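Local coordinates for protein chitinase A (Pteris ryukyuensis, PDB 5YLG) that is the LysM, carbohydrate-binding module of a family 18 chitinase, an enzyme that probably hydrolyses the glycosidic bonds of chitin, at residues 2-7 and 42-48. Numbering follows the deposited sequence.
Sequences CTTYTI and GQVVCVS
Strands 4-6 and 44-46 run antiparallel, their axes 4.6 Å apart at 144°. Gly42 N, at a positive phi (96°) that suits glycine, hydrogen-bonds to Ile7 O (2.9 Å). Gln43 O accepts a hydrogen bond from Ile7 N (2.8 Å), while its side chain turns back to Gln40 N. Val44 and Thr6 form a non-hydrogen-bonded pair (CA-CA 4.6 Å), both side chains exposed. Val45 and Tyr5 form the hydrogen-bonded pair: Val45 N to Tyr5 O 2.9 Å, Tyr5 N to Val45 O 3.0 Å. On this inner face Val45 CG2 meets the Tyr5 ring edge at CD2 (4.0 Å); the t rotamer carries the phenol to Asp11. Cys46, opposite Thr4, bonds through SG to Cys2 SG (2.1 Å, chi3 -90°). Val47 N hydrogen-bonds to Thr3 O (2.8 Å), and its CG1 packs on Tyr5 CB (3.8 Å). Ser48 OG hydrogen-bonds Thr3 OG1 (2.7 Å). Tyr5, Ile7 and Val47 touch Ile16 of helix 13-20, and this pairing of terminal strands, both helices between them in sequence, gives the βααβ LysM fold.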
# COMPACT_ATOMS: atom_id res chain seq x y z
N CYS A 2 -8.55 7.99 6.42
CA CYS A 2 -7.44 7.11 5.98
C CYS A 2 -6.10 7.73 6.39
O CYS A 2 -5.86 8.88 6.05
CB CYS A 2 -7.57 6.82 4.47
SG CYS A 2 -6.16 6.94 3.29
N THR A 3 -5.30 6.99 7.13
CA THR A 3 -3.87 7.33 7.23
C THR A 3 -3.15 7.11 5.90
O THR A 3 -3.10 5.98 5.35
CB THR A 3 -3.19 6.45 8.22
OG1 THR A 3 -3.97 6.48 9.47
CG2 THR A 3 -1.71 6.83 8.48
N THR A 4 -2.55 8.14 5.39
CA THR A 4 -1.81 8.10 4.14
C THR A 4 -0.33 7.78 4.26
O THR A 4 0.33 8.00 5.27
CB THR A 4 -1.97 9.37 3.33
OG1 THR A 4 -1.49 10.50 4.13
CG2 THR A 4 -3.39 9.61 2.98
N TYR A 5 0.21 7.18 3.19
CA TYR A 5 1.62 6.79 3.03
C TYR A 5 2.00 7.02 1.62
O TYR A 5 1.22 6.69 0.70
CB TYR A 5 1.91 5.31 3.42
CG TYR A 5 3.27 4.84 3.16
CD1 TYR A 5 4.35 5.22 3.96
CD2 TYR A 5 3.56 4.00 2.05
CE1 TYR A 5 5.63 4.90 3.65
CE2 TYR A 5 4.86 3.63 1.74
CZ TYR A 5 5.90 4.12 2.57
OH TYR A 5 7.21 3.78 2.30
N THR A 6 3.19 7.54 1.35
CA THR A 6 3.66 7.79 -0.02
C THR A 6 4.68 6.75 -0.47
O THR A 6 5.68 6.47 0.20
CB THR A 6 4.20 9.20 -0.20
OG1 THR A 6 3.23 10.11 0.31
CG2 THR A 6 4.49 9.55 -1.59
N ILE A 7 4.40 6.08 -1.57
CA ILE A 7 5.26 5.01 -2.13
C ILE A 7 6.66 5.58 -2.43
O ILE A 7 6.81 6.56 -3.18
CB ILE A 7 4.65 4.44 -3.40
CG1 ILE A 7 3.34 3.73 -3.12
CG2 ILE A 7 5.67 3.47 -4.07
CD1 ILE A 7 3.36 2.66 -2.06
N GLY A 42 5.86 8.05 -5.42
CA GLY A 42 4.96 9.20 -5.21
C GLY A 42 3.52 8.87 -5.10
O GLY A 42 2.71 9.69 -4.73
N GLN A 43 3.11 7.67 -5.47
CA GLN A 43 1.73 7.31 -5.33
C GLN A 43 1.31 7.31 -3.86
O GLN A 43 2.13 6.92 -2.99
CB GLN A 43 1.55 5.85 -5.94
CG GLN A 43 0.16 5.32 -5.94
CD GLN A 43 0.07 4.03 -6.73
OE1 GLN A 43 0.97 3.68 -7.54
NE2 GLN A 43 -1.03 3.31 -6.53
N VAL A 44 0.09 7.65 -3.53
CA VAL A 44 -0.36 7.74 -2.19
C VAL A 44 -1.35 6.59 -1.92
O VAL A 44 -2.28 6.35 -2.71
CB VAL A 44 -1.08 9.05 -1.92
CG1 VAL A 44 -1.69 9.10 -0.58
CG2 VAL A 44 -0.04 10.17 -2.13
N VAL A 45 -1.11 5.87 -0.83
CA VAL A 45 -1.99 4.75 -0.42
C VAL A 45 -2.50 4.93 0.95
O VAL A 45 -1.95 5.70 1.75
CB VAL A 45 -1.20 3.41 -0.58
CG1 VAL A 45 -0.74 3.23 -1.97
CG2 VAL A 45 -0.04 3.33 0.41
N CYS A 46 -3.56 4.25 1.30
CA CYS A 46 -4.08 4.17 2.64
C CYS A 46 -3.57 3.03 3.40
O CYS A 46 -3.60 1.88 2.92
CB CYS A 46 -5.58 4.04 2.54
SG CYS A 46 -6.44 5.49 1.86
N VAL A 47 -3.12 3.30 4.63
CA VAL A 47 -2.61 2.27 5.48
C VAL A 47 -3.48 2.05 6.80
O VAL A 47 -3.06 1.32 7.64
CB VAL A 47 -1.11 2.42 5.77
CG1 VAL A 47 -0.24 2.40 4.57
CG2 VAL A 47 -0.80 3.75 6.50
N SER A 48 -4.65 2.62 6.82
CA SER A 48 -5.66 2.29 7.86
C SER A 48 -6.95 2.74 7.28
O SER A 48 -7.05 3.14 6.12
CB SER A 48 -5.35 3.08 9.20
OG SER A 48 -5.71 4.44 9.07